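Local coordinates for MmeI (Methylophilus methylotrophus, PDB 5HR4), which acts on DNA as a Type IIL restriction-modification enzyme, probably methylating the amino group of adenine with S-adenosyl-L-methionine as methyl donor, at residues A508-L513 against A627-Q632; A774-P779 against Y809-S814; N795-N800 against Y817-W822. All blocks are in the same frame, centred on the assembly; numbering follows the deposited sequence.

Interaction 1. Residues A508-L513 against A627-Q632; sequences ASDLDL and ACKRQQ. With nucleotides of chain B.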
loop_
_atom_site.group_PDB
_atom_site.type_symbol
_atom_site.label_atom_id
_atom_site.label_comp_id
_atom_site.label_asym_id
_atom_site.label_seq_id
_atom_site.Cartn_x
_atom_site.Cartn_y
_atom_site.Cartn_z
ATOM N N ALA A 508 -17.143 -10.043 4.561
ATOM C CA ALA A 508 -15.718 -9.897 4.841
ATOM C C ALA A 508 -14.850 -10.163 3.615
ATOM O O ALA A 508 -13.668 -9.808 3.622
ATOM C CB ALA A 508 -15.297 -10.829 5.980
ATOM N N SER A 509 -15.394 -10.786 2.568
ATOM C CA SER A 509 -14.600 -10.962 1.356
ATOM C C SER A 509 -14.297 -9.630 0.679
ATOM O O SER A 509 -13.314 -9.539 -0.067
ATOM C CB SER A 509 -15.304 -11.911 0.377
ATOM O OG SER A 509 -16.656 -11.542 0.178
ATOM N N ASP A 510 -15.110 -8.589 0.936
ATOM C CA ASP A 510 -14.910 -7.226 0.430
ATOM C C ASP A 510 -13.732 -6.485 1.090
ATOM O O ASP A 510 -13.670 -5.246 0.900
ATOM C CB ASP A 510 -16.171 -6.393 0.635
ATOM C CG ASP A 510 -17.277 -6.763 -0.318
ATOM O OD1 ASP A 510 -16.965 -7.339 -1.375
ATOM O OD2 ASP A 510 -18.451 -6.471 -0.009
ATOM N N LEU A 511 -12.833 -7.120 1.838
ATOM C CA LEU A 511 -11.722 -6.405 2.439
ATOM C C LEU A 511 -10.476 -6.532 1.579
ATOM O O LEU A 511 -10.308 -7.493 0.829
ATOM C CB LEU A 511 -11.431 -6.930 3.850
ATOM C CG LEU A 511 -12.462 -6.462 4.875
ATOM C CD1 LEU A 511 -12.303 -7.176 6.199
ATOM C CD2 LEU A 511 -12.311 -4.973 5.031
ATOM N N ASP A 512 -9.601 -5.541 1.686
ATOM C CA ASP A 512 -8.269 -5.699 1.131
ATOM C C ASP A 512 -7.565 -6.817 1.888
ATOM O O ASP A 512 -7.861 -7.082 3.059
ATOM C CB ASP A 512 -7.476 -4.385 1.232
ATOM C CG ASP A 512 -6.282 -4.327 0.257
ATOM O OD1 ASP A 512 -5.275 -5.035 0.506
ATOM O OD2 ASP A 512 -6.340 -3.564 -0.750
ATOM N N LEU A 513 -6.650 -7.505 1.202
ATOM C CA LEU A 513 -5.870 -8.530 1.881
ATOM C C LEU A 513 -5.164 -7.969 3.112
ATOM O O LEU A 513 -5.025 -8.669 4.124
ATOM C CB LEU A 513 -4.854 -9.155 0.923
ATOM C CG LEU A 513 -4.102 -10.359 1.513
ATOM C CD1 LEU A 513 -5.069 -11.343 2.157
ATOM C CD2 LEU A 513 -3.255 -11.034 0.470
ATOM N N ALA A 627 -20.400 4.981 9.203
ATOM C CA ALA A 627 -21.500 5.004 8.242
ATOM C C ALA A 627 -21.537 3.691 7.458
ATOM O O ALA A 627 -20.534 3.295 6.852
ATOM C CB ALA A 627 -21.341 6.201 7.307
ATOM N N CYS A 628 -22.687 3.012 7.471
ATOM C CA CYS A 628 -22.834 1.688 6.866
ATOM C C CYS A 628 -23.548 1.776 5.527
ATOM O O CYS A 628 -24.508 2.530 5.378
ATOM C CB CYS A 628 -23.628 0.740 7.770
ATOM S SG CYS A 628 -23.001 0.516 9.449
ATOM N N LYS A 629 -23.070 0.993 4.563
ATOM C CA LYS A 629 -23.808 0.668 3.342
ATOM C C LYS A 629 -25.295 0.484 3.624
ATOM O O LYS A 629 -25.680 -0.168 4.602
ATOM C CB LYS A 629 -23.248 -0.631 2.748
ATOM C CG LYS A 629 -22.687 -0.587 1.333
ATOM C CD LYS A 629 -22.098 -1.957 1.053
ATOM C CE LYS A 629 -21.445 -2.078 -0.309
ATOM N NZ LYS A 629 -20.438 -3.196 -0.295
ATOM N N ARG A 630 -26.129 1.057 2.755
ATOM C CA ARG A 630 -27.570 0.867 2.812
ATOM C C ARG A 630 -28.098 0.692 1.401
ATOM O O ARG A 630 -27.547 1.241 0.445
ATOM C CB ARG A 630 -28.316 2.043 3.437
ATOM C CG ARG A 630 -27.820 2.468 4.765
ATOM C CD ARG A 630 -28.765 3.472 5.393
ATOM N NE ARG A 630 -29.851 2.800 6.094
ATOM C CZ ARG A 630 -31.124 2.867 5.730
ATOM N NH1 ARG A 630 -31.469 3.604 4.685
ATOM N NH2 ARG A 630 -32.056 2.219 6.427
ATOM N N GLN A 631 -29.186 -0.065 1.276
ATOM C CA GLN A 631 -29.780 -0.278 -0.036
ATOM C C GLN A 631 -30.813 0.784 -0.388
ATOM O O GLN A 631 -31.120 0.968 -1.571
ATOM C CB GLN A 631 -30.398 -1.682 -0.121
ATOM N N GLN A 632 -31.320 1.507 0.601
ATOM C CA GLN A 632 -32.284 2.574 0.387
ATOM C C GLN A 632 -31.940 3.723 1.332
ATOM O O GLN A 632 -31.270 3.512 2.345
ATOM C CB GLN A 632 -33.715 2.064 0.614
ATOM P P DC B 4 -22.245 -0.986 -3.855
ATOM O OP1 DC B 4 -23.057 -1.825 -2.942
ATOM O OP2 DC B 4 -22.632 0.418 -4.135
ATOM O "O5'" DC B 4 -20.788 -0.972 -3.264
ATOM C "C5'" DC B 4 -19.990 0.204 -3.349
ATOM C "C4'" DC B 4 -18.547 -0.216 -3.344
ATOM O "O4'" DC B 4 -18.330 -1.120 -4.450
ATOM C "C3'" DC B 4 -17.512 0.890 -3.446
ATOM O "O3'" DC B 4 -16.528 0.671 -2.422
ATOM C "C2'" DC B 4 -16.941 0.730 -4.871
ATOM C "C1'" DC B 4 -17.216 -0.728 -5.208
ATOM N N1 DC B 4 -17.555 -0.991 -6.662
ATOM C C2 DC B 4 -17.250 -2.240 -7.219
ATOM O O2 DC B 4 -16.688 -3.087 -6.518
ATOM N N3 DC B 4 -17.580 -2.488 -8.516
ATOM C C4 DC B 4 -18.192 -1.553 -9.236
ATOM N N4 DC B 4 -18.474 -1.840 -10.505
ATOM C C5 DC B 4 -18.514 -0.269 -8.692
ATOM C C6 DC B 4 -18.191 -0.036 -7.409
#
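K629 NZ pairs with two carboxylates, E545 by a salt bridge and D510 by a long one, OD2 of D510 lying 3.8 Å from K629 NZ. The contact joins the Rossmann-like methyltransferase domain, which carries D510 and E545, to the target recognition domain, which carries K629. It is a narrow bridge. The nearest CA atoms, those of D510 and K629, are 12.2 Å apart, and the two segments bury just 39 Å² against each other. Each side chain must therefore cover much of the span. K629 does so with a chain extended beyond CG, and D510 crosses it at about a right angle. In D510 the carboxylate lies beside the backbone N, with CG anti to the carbonyl carbon (chi1 -74°). OD2 is the oxygen that faces the lysine, while OD1 makes a weak, long ion pair with K487.

The same lysine also borders the bound DNA. Its CE is 3.2 Å from O5' of DC4 of chain B, and its NZ is 3.7 Å from that O5'. The positive end thus sits near both protein carboxylates and the DNA backbone, where it probably offsets part of the negative charge of both. Since the carbon CE, rather than NZ, comes nearest the phosphate, this is better read as proximity than as a direct bond.

On the methyltransferase side the segment is fixed by D512. Its OD1 accepts from the backbone N of V485 and V514, and its side chain touches F484, the last residue of an Asn-Pro-Pro-Phe sequence of the kind found in DNA adenine methyltransferases. Beside the lysine's carboxylate partners, the hydroxyl OG of S814 packs against K629 CG.

Interaction 2. Residues A774-P779 against Y809-S814; sequences ATYHIP and YRYSAS. With nucleotides of chain B.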
loop_
_atom_site.group_PDB
_atom_site.type_symbol
_atom_site.label_atom_id
_atom_site.label_comp_id
_atom_site.label_asym_id
_atom_site.label_seq_id
_atom_site.Cartn_x
_atom_site.Cartn_y
_atom_site.Cartn_z
ATOM N N ALA A 774 -19.763 4.260 -15.117
ATOM C CA ALA A 774 -18.891 5.239 -14.483
ATOM C C ALA A 774 -19.648 6.424 -13.934
ATOM O O ALA A 774 -19.039 7.468 -13.707
ATOM C CB ALA A 774 -17.832 5.738 -15.471
ATOM N N THR A 775 -20.956 6.299 -13.740
ATOM C CA THR A 775 -21.802 7.397 -13.297
ATOM C C THR A 775 -22.939 6.810 -12.485
ATOM O O THR A 775 -23.239 5.622 -12.586
ATOM C CB THR A 775 -22.411 8.177 -14.474
ATOM O OG1 THR A 775 -23.375 7.338 -15.141
ATOM C CG2 THR A 775 -21.346 8.636 -15.481
ATOM N N TYR A 776 -23.599 7.656 -11.709
ATOM C CA TYR A 776 -24.875 7.318 -11.089
ATOM C C TYR A 776 -25.916 8.286 -11.628
ATOM O O TYR A 776 -25.576 9.266 -12.292
ATOM C CB TYR A 776 -24.799 7.399 -9.552
ATOM C CG TYR A 776 -24.040 6.254 -8.931
ATOM C CD1 TYR A 776 -22.652 6.202 -9.003
ATOM C CD2 TYR A 776 -24.709 5.202 -8.305
ATOM C CE1 TYR A 776 -21.945 5.145 -8.457
ATOM C CE2 TYR A 776 -24.010 4.140 -7.750
ATOM C CZ TYR A 776 -22.624 4.120 -7.825
ATOM O OH TYR A 776 -21.909 3.071 -7.269
ATOM N N HIS A 777 -27.191 8.025 -11.337
ATOM C CA HIS A 777 -28.219 8.959 -11.786
ATOM C C HIS A 777 -29.518 8.777 -11.010
ATOM O O HIS A 777 -29.825 7.689 -10.507
ATOM C CB HIS A 777 -28.491 8.824 -13.280
ATOM C CG HIS A 777 -29.075 7.504 -13.672
ATOM N ND1 HIS A 777 -28.303 6.372 -13.841
ATOM C CD2 HIS A 777 -30.352 7.137 -13.945
ATOM C CE1 HIS A 777 -29.082 5.365 -14.199
ATOM N NE2 HIS A 777 -30.328 5.801 -14.267
ATOM N N ILE A 778 -30.264 9.876 -10.919
ATOM C CA ILE A 778 -31.580 9.951 -10.293
ATOM C C ILE A 778 -32.596 10.237 -11.397
ATOM O O ILE A 778 -32.611 11.350 -11.946
ATOM C CB ILE A 778 -31.627 11.031 -9.204
ATOM C CG1 ILE A 778 -30.618 10.724 -8.097
ATOM C CG2 ILE A 778 -33.027 11.142 -8.612
ATOM C CD1 ILE A 778 -30.745 11.626 -6.882
ATOM N N PRO A 779 -33.440 9.277 -11.774
ATOM C CA PRO A 779 -34.384 9.528 -12.870
ATOM C C PRO A 779 -35.462 10.525 -12.472
ATOM O O PRO A 779 -36.021 10.467 -11.371
ATOM C CB PRO A 779 -34.973 8.137 -13.168
ATOM C CG PRO A 779 -34.711 7.323 -11.956
ATOM C CD PRO A 779 -33.425 7.858 -11.372
ATOM N N TYR A 809 -12.174 11.494 -5.518
ATOM C CA TYR A 809 -13.503 11.156 -5.048
ATOM C C TYR A 809 -13.967 9.900 -5.774
ATOM O O TYR A 809 -13.700 9.726 -6.964
ATOM C CB TYR A 809 -14.478 12.307 -5.305
ATOM C CG TYR A 809 -14.070 13.640 -4.743
ATOM C CD1 TYR A 809 -13.302 13.722 -3.586
ATOM C CD2 TYR A 809 -14.447 14.826 -5.368
ATOM C CE1 TYR A 809 -12.911 14.935 -3.066
ATOM C CE2 TYR A 809 -14.067 16.050 -4.853
ATOM C CZ TYR A 809 -13.297 16.104 -3.691
ATOM O OH TYR A 809 -12.909 17.320 -3.160
ATOM N N ARG A 810 -14.624 9.002 -5.045
ATOM C CA ARG A 810 -15.377 7.908 -5.657
ATOM C C ARG A 810 -16.772 7.941 -5.066
ATOM O O ARG A 810 -16.944 7.713 -3.867
ATOM C CB ARG A 810 -14.738 6.536 -5.431
ATOM C CG ARG A 810 -15.552 5.447 -6.112
ATOM C CD ARG A 810 -15.046 4.037 -5.854
ATOM N NE ARG A 810 -13.697 3.870 -6.348
ATOM C CZ ARG A 810 -12.691 3.483 -5.581
ATOM N NH1 ARG A 810 -12.929 3.205 -4.306
ATOM N NH2 ARG A 810 -11.465 3.348 -6.087
ATOM N N TYR A 811 -17.762 8.223 -5.895
ATOM C CA TYR A 811 -19.112 8.281 -5.383
ATOM C C TYR A 811 -19.693 6.883 -5.351
ATOM O O TYR A 811 -19.253 5.991 -6.079
ATOM C CB TYR A 811 -19.975 9.203 -6.248
ATOM C CG TYR A 811 -21.211 9.685 -5.531
ATOM C CD1 TYR A 811 -22.359 8.914 -5.506
ATOM C CD2 TYR A 811 -21.229 10.913 -4.864
ATOM C CE1 TYR A 811 -23.497 9.344 -4.838
ATOM C CE2 TYR A 811 -22.367 11.353 -4.182
ATOM C CZ TYR A 811 -23.494 10.563 -4.176
ATOM O OH TYR A 811 -24.630 10.957 -3.513
ATOM N N SER A 812 -20.682 6.678 -4.490
ATOM C CA SER A 812 -21.461 5.456 -4.612
ATOM C C SER A 812 -22.779 5.639 -3.885
ATOM O O SER A 812 -22.803 6.122 -2.747
ATOM C CB SER A 812 -20.713 4.256 -4.054
ATOM O OG SER A 812 -20.796 4.278 -2.646
ATOM N N ALA A 813 -23.864 5.217 -4.541
ATOM C CA ALA A 813 -25.203 5.424 -4.003
ATOM C C ALA A 813 -25.361 4.819 -2.614
ATOM O O ALA A 813 -25.933 5.454 -1.721
ATOM C CB ALA A 813 -26.240 4.843 -4.959
ATOM N N SER A 814 -24.842 3.609 -2.397
ATOM C CA SER A 814 -25.102 2.933 -1.131
ATOM C C SER A 814 -24.268 3.471 0.033
ATOM O O SER A 814 -24.651 3.272 1.192
ATOM C CB SER A 814 -24.873 1.429 -1.277
ATOM O OG SER A 814 -23.496 1.140 -1.421
ATOM P P DC B 5 -15.261 1.640 -2.209
ATOM O OP1 DC B 5 -14.925 1.607 -0.762
ATOM O OP2 DC B 5 -15.455 2.896 -2.955
ATOM O "O5'" DC B 5 -14.092 0.895 -2.981
ATOM C "C5'" DC B 5 -13.729 -0.404 -2.627
ATOM C "C4'" DC B 5 -13.038 -1.047 -3.799
ATOM O "O4'" DC B 5 -13.939 -1.116 -4.907
ATOM C "C3'" DC B 5 -11.886 -0.244 -4.357
ATOM O "O3'" DC B 5 -10.739 -0.498 -3.601
ATOM C "C2'" DC B 5 -11.762 -0.781 -5.790
ATOM C "C1'" DC B 5 -13.166 -1.340 -6.064
ATOM N N1 DC B 5 -13.858 -0.724 -7.188
ATOM C C2 DC B 5 -14.135 -1.496 -8.317
ATOM O O2 DC B 5 -13.747 -2.663 -8.343
ATOM N N3 DC B 5 -14.801 -0.937 -9.353
ATOM C C4 DC B 5 -15.191 0.343 -9.272
ATOM N N4 DC B 5 -15.854 0.872 -10.312
ATOM C C5 DC B 5 -14.917 1.138 -8.116
ATOM C C6 DC B 5 -14.263 0.563 -7.107
ATOM P P DC B 4 -22.245 -0.986 -3.855
ATOM O OP1 DC B 4 -23.057 -1.825 -2.942
ATOM O OP2 DC B 4 -22.632 0.418 -4.135
ATOM O "O5'" DC B 4 -20.788 -0.972 -3.264
ATOM C "C5'" DC B 4 -19.990 0.204 -3.349
ATOM C "C4'" DC B 4 -18.547 -0.216 -3.344
ATOM O "O4'" DC B 4 -18.330 -1.120 -4.450
ATOM C "C3'" DC B 4 -17.512 0.890 -3.446
ATOM O "O3'" DC B 4 -16.528 0.671 -2.422
ATOM C "C2'" DC B 4 -16.941 0.730 -4.871
ATOM C "C1'" DC B 4 -17.216 -0.728 -5.208
ATOM N N1 DC B 4 -17.555 -0.991 -6.662
ATOM C C2 DC B 4 -17.250 -2.240 -7.219
ATOM O O2 DC B 4 -16.688 -3.087 -6.518
ATOM N N3 DC B 4 -17.580 -2.488 -8.516
ATOM C C4 DC B 4 -18.192 -1.553 -9.236
ATOM N N4 DC B 4 -18.474 -1.840 -10.505
ATOM C C5 DC B 4 -18.514 -0.269 -8.692
ATOM C C6 DC B 4 -18.191 -0.036 -7.409
ATOM P P DG B 6 -9.411 0.369 -3.826
ATOM O OP1 DG B 6 -8.556 0.146 -2.634
ATOM O OP2 DG B 6 -9.845 1.758 -4.178
ATOM O "O5'" DG B 6 -8.708 -0.368 -5.072
ATOM C "C5'" DG B 6 -8.435 -1.766 -4.970
ATOM C "C4'" DG B 6 -7.758 -2.290 -6.216
ATOM O "O4'" DG B 6 -8.650 -2.166 -7.362
ATOM C "C3'" DG B 6 -6.478 -1.583 -6.614
ATOM O "O3'" DG B 6 -5.659 -2.499 -7.286
ATOM C "C2'" DG B 6 -6.982 -0.489 -7.565
ATOM C "C1'" DG B 6 -8.178 -1.169 -8.247
ATOM N N9 DG B 6 -9.287 -0.257 -8.549
ATOM C C8 DG B 6 -9.647 0.862 -7.846
ATOM N N7 DG B 6 -10.674 1.489 -8.354
ATOM C C5 DG B 6 -11.018 0.737 -9.462
ATOM C C6 DG B 6 -12.058 0.929 -10.403
ATOM O O6 DG B 6 -12.903 1.830 -10.437
ATOM N N1 DG B 6 -12.058 -0.064 -11.380
ATOM C C2 DG B 6 -11.163 -1.109 -11.439
ATOM N N2 DG B 6 -11.321 -1.975 -12.452
ATOM N N3 DG B 6 -10.191 -1.301 -10.562
ATOM C C4 DG B 6 -10.178 -0.340 -9.602
HETATM O O HOH W 1 -19.033 3.234 -7.326
#
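With CG beside its backbone N and anti to the carbonyl carbon (chi1 -74°), Y776 turns its phenol ring onto the backbone of S812 and A813. One ring face receives A813 N, 3.4 Å from Y776 CE2, and the carbonyl carbon of S812 lies over that face too. The A813 methyl extends the packing, its CB 3.6 Å from Y776 CE2. Y776 CD1 and Y811 CD1 make a looser apolar contact. No direct hydrogen bond joins the two segments. Instead a water in the plane of the Y776 ring links them, accepting from Y776 OH at 2.9 Å and donating to Y811 O at 3.0 Å.

The residues that Y776 packs on belong to a part of the target recognition domain whose side chains bind three successive phosphates of chain B. The chain of R810 bends at chi3 (-61°), which brings its guanidinium between two of them. R810 NH1 donates to OP2 of DC5 at 2.9 Å in a fairly straight bond (160°), with that oxygen in the guanidinium plane. R810 NH2 reaches OP2 of DG6 at 3.0 Å. One guanidinium face also meets the DC5 base off-centre, with R810 NE 3.4 Å from C6. Farther along, S814 OG donates to OP2 of DC4 at 2.9 Å. R810 thus probably offsets charge at DC5 and DG6, whereas the bond from this segment to DC4 comes from a hydroxyl.

Y776 lies on strand 775-779, which is flanked in its antiparallel sheet by strands 641-642 and 746-750, and its ring meets that of Y642. R810 ends strand 808-810 of a separate small sheet. Just after that strand, Y811 rests its side chain on I749 of strand 746-750 and on M798 of helix 792-801.

Interaction 3. Residues N795-N800 against Y817-W822; sequences NCWMRN and YNTFPW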
loop_
_atom_site.group_PDB
_atom_site.type_symbol
_atom_site.label_atom_id
_atom_site.label_comp_id
_atom_site.label_asym_id
_atom_site.label_seq_id
_atom_site.Cartn_x
_atom_site.Cartn_y
_atom_site.Cartn_z
ATOM N N ASN A 795 -21.267 17.334 -0.456
ATOM C CA ASN A 795 -19.888 17.052 -0.855
ATOM C C ASN A 795 -18.993 16.821 0.357
ATOM O O ASN A 795 -18.037 16.032 0.300
ATOM C CB ASN A 795 -19.327 18.193 -1.698
ATOM C CG ASN A 795 -19.834 18.174 -3.123
ATOM O OD1 ASN A 795 -19.349 17.402 -3.945
ATOM N ND2 ASN A 795 -20.796 19.036 -3.435
ATOM N N CYS A 796 -19.278 17.490 1.465
ATOM C CA CYS A 796 -18.539 17.176 2.677
ATOM C C CYS A 796 -18.851 15.753 3.139
ATOM O O CYS A 796 -17.958 15.021 3.595
ATOM C CB CYS A 796 -18.863 18.204 3.757
ATOM S SG CYS A 796 -18.271 17.722 5.339
ATOM N N TRP A 797 -20.114 15.341 3.011
ATOM C CA TRP A 797 -20.482 13.970 3.341
ATOM C C TRP A 797 -19.767 12.982 2.425
ATOM O O TRP A 797 -19.049 12.092 2.896
ATOM C CB TRP A 797 -21.997 13.801 3.255
ATOM C CG TRP A 797 -22.455 12.479 3.744
ATOM C CD1 TRP A 797 -22.910 11.430 2.990
ATOM C CD2 TRP A 797 -22.497 12.045 5.102
ATOM N NE1 TRP A 797 -23.245 10.381 3.800
ATOM C CE2 TRP A 797 -22.995 10.727 5.103
ATOM C CE3 TRP A 797 -22.172 12.644 6.317
ATOM C CZ2 TRP A 797 -23.164 9.995 6.274
ATOM C CZ3 TRP A 797 -22.342 11.920 7.476
ATOM C CH2 TRP A 797 -22.839 10.606 7.447
ATOM N N MET A 798 -19.940 13.140 1.109
ATOM C CA MET A 798 -19.208 12.331 0.133
ATOM C C MET A 798 -17.715 12.229 0.460
ATOM O O MET A 798 -17.132 11.141 0.371
ATOM C CB MET A 798 -19.410 12.918 -1.265
ATOM C CG MET A 798 -18.573 12.272 -2.360
ATOM S SD MET A 798 -16.884 12.910 -2.519
ATOM C CE MET A 798 -17.162 14.647 -2.848
ATOM N N ARG A 799 -17.083 13.354 0.833
ATOM C CA ARG A 799 -15.649 13.387 1.140
ATOM C C ARG A 799 -15.290 12.515 2.326
ATOM O O ARG A 799 -14.173 11.983 2.391
ATOM C CB ARG A 799 -15.199 14.810 1.452
ATOM C CG ARG A 799 -14.509 15.553 0.333
ATOM C CD ARG A 799 -14.272 16.991 0.737
ATOM N NE ARG A 799 -14.695 17.866 -0.344
ATOM C CZ ARG A 799 -15.724 18.708 -0.301
ATOM N NH1 ARG A 799 -16.461 18.839 0.792
ATOM N NH2 ARG A 799 -16.003 19.427 -1.372
ATOM N N ASN A 800 -16.203 12.372 3.286
ATOM C CA ASN A 800 -15.888 11.710 4.546
ATOM C C ASN A 800 -16.302 10.243 4.615
ATOM O O ASN A 800 -15.536 9.418 5.129
ATOM C CB ASN A 800 -16.527 12.483 5.691
ATOM C CG ASN A 800 -15.726 13.676 6.055
ATOM O OD1 ASN A 800 -14.767 13.573 6.815
ATOM N ND2 ASN A 800 -16.077 14.820 5.493
ATOM N N TYR A 817 -25.025 8.773 -0.755
ATOM C CA TYR A 817 -26.416 9.201 -0.887
ATOM C C TYR A 817 -27.339 8.498 0.109
ATOM O O TYR A 817 -28.174 9.139 0.758
ATOM C CB TYR A 817 -26.865 8.939 -2.327
ATOM C CG TYR A 817 -28.232 9.464 -2.721
ATOM C CD1 TYR A 817 -28.432 10.818 -2.955
ATOM C CD2 TYR A 817 -29.309 8.599 -2.910
ATOM C CE1 TYR A 817 -29.669 11.314 -3.337
ATOM C CE2 TYR A 817 -30.565 9.090 -3.289
ATOM C CZ TYR A 817 -30.734 10.452 -3.503
ATOM O OH TYR A 817 -31.958 10.974 -3.890
ATOM N N ASN A 818 -27.212 7.176 0.241
ATOM C CA ASN A 818 -28.179 6.439 1.052
ATOM C C ASN A 818 -27.990 6.660 2.544
ATOM O O ASN A 818 -28.914 6.397 3.323
ATOM C CB ASN A 818 -28.106 4.937 0.760
ATOM C CG ASN A 818 -28.688 4.583 -0.576
ATOM O OD1 ASN A 818 -29.424 5.369 -1.171
ATOM N ND2 ASN A 818 -28.366 3.395 -1.060
ATOM N N THR A 819 -26.819 7.109 2.967
ATOM C CA THR A 819 -26.577 7.390 4.372
ATOM C C THR A 819 -26.573 8.880 4.659
ATOM O O THR A 819 -26.233 9.288 5.775
ATOM C CB THR A 819 -25.256 6.765 4.808
ATOM O OG1 THR A 819 -24.191 7.336 4.037
ATOM C CG2 THR A 819 -25.291 5.279 4.556
ATOM N N PHE A 820 -26.954 9.691 3.680
ATOM C CA PHE A 820 -26.880 11.144 3.756
ATOM C C PHE A 820 -28.023 11.696 4.601
ATOM O O PHE A 820 -29.187 11.609 4.194
ATOM C CB PHE A 820 -26.909 11.754 2.352
ATOM C CG PHE A 820 -26.834 13.249 2.346
ATOM C CD1 PHE A 820 -25.795 13.906 2.983
ATOM C CD2 PHE A 820 -27.798 14.000 1.706
ATOM C CE1 PHE A 820 -25.729 15.279 2.985
ATOM C CE2 PHE A 820 -27.734 15.376 1.705
ATOM C CZ PHE A 820 -26.699 16.015 2.345
ATOM N N PRO A 821 -27.739 12.283 5.769
ATOM C CA PRO A 821 -28.823 12.771 6.626
ATOM C C PRO A 821 -29.328 14.101 6.085
ATOM O O PRO A 821 -28.537 14.966 5.698
ATOM C CB PRO A 821 -28.142 12.930 7.986
ATOM C CG PRO A 821 -26.755 13.368 7.613
ATOM C CD PRO A 821 -26.422 12.684 6.289
ATOM N N TRP A 822 -30.653 14.248 6.023
ATOM C CA TRP A 822 -31.258 15.402 5.355
ATOM C C TRP A 822 -32.649 15.622 5.919
ATOM O O TRP A 822 -33.506 14.741 5.804
ATOM C CB TRP A 822 -31.324 15.182 3.837
ATOM C CG TRP A 822 -32.285 16.115 3.095
ATOM C CD1 TRP A 822 -33.409 15.754 2.389
ATOM C CD2 TRP A 822 -32.195 17.547 2.990
ATOM N NE1 TRP A 822 -34.010 16.871 1.852
ATOM C CE2 TRP A 822 -33.288 17.981 2.209
ATOM C CE3 TRP A 822 -31.297 18.499 3.482
ATOM C CZ2 TRP A 822 -33.506 19.327 1.915
ATOM C CZ3 TRP A 822 -31.513 19.833 3.178
ATOM C CH2 TRP A 822 -32.610 20.234 2.405
#
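The indole of W797 faces the loop residues F820 and P821 with one broad side and T819 with its edge. CG stands anti to the backbone N (chi1 -173°), which carries the indole off helix 792-801 toward the 817-822 segment of the target recognition domain. P821 CD lies over the centre of the six-membered ring, 4.0 Å from its centroid, and F820 CA sits above the five-membered ring, 4.1 Å from its centroid; both are CH-pi contacts on the same face. The phenyl ring of F820 is tilted by 55° to the indole and presents its edge, with CD1 3.7 Å from W797 CG.

At the rim the geometry is polar. W797 NE1 donates to T819 OG1 at 3.2 Å, with an angle of 147° at the hydrogen and the oxygen almost exactly in the indole plane. The T819 hydroxyl is also hydrogen-bonded to the carbonyl oxygens of L815 and V816, so it links the indole to the backbone just before 817-822. Around the pair, L895 of helix 888-903 touches W797, and Y880 of helix 863-880 packs on F820.

A leucine in place of W797 would probably leave T819 OG1 without its indole donor and open a gap beneath P821. The chemistry suggests that the face contacts keep loop and helix close, while the in-plane N-H bond helps fix the indole's rotation and gives its buried NE1 a partner.

Interaction 1 comes first along the chain, closing before the others open; interactions 2 and 3 interleave within the target recognition domain. The centre of interaction 1 lies 16 Å from those of interactions 2 and 3, which are 12 Å apart. Residues 809-822 connect all three. S814 O accepts from R630 N at 3.1 Å, N818 ND2 donates to R630 O at 2.8 Å, and A813 O meets N818 N at 2.9 Å, all probable hydrogen bonds. The segment touching the DNA phosphates is thereby tied both to the 627-632 loop, which reaches the methyltransferase domain through K629, and to helix 792-801, consistent with recognition and methyltransferase domains being aligned on the same DNA.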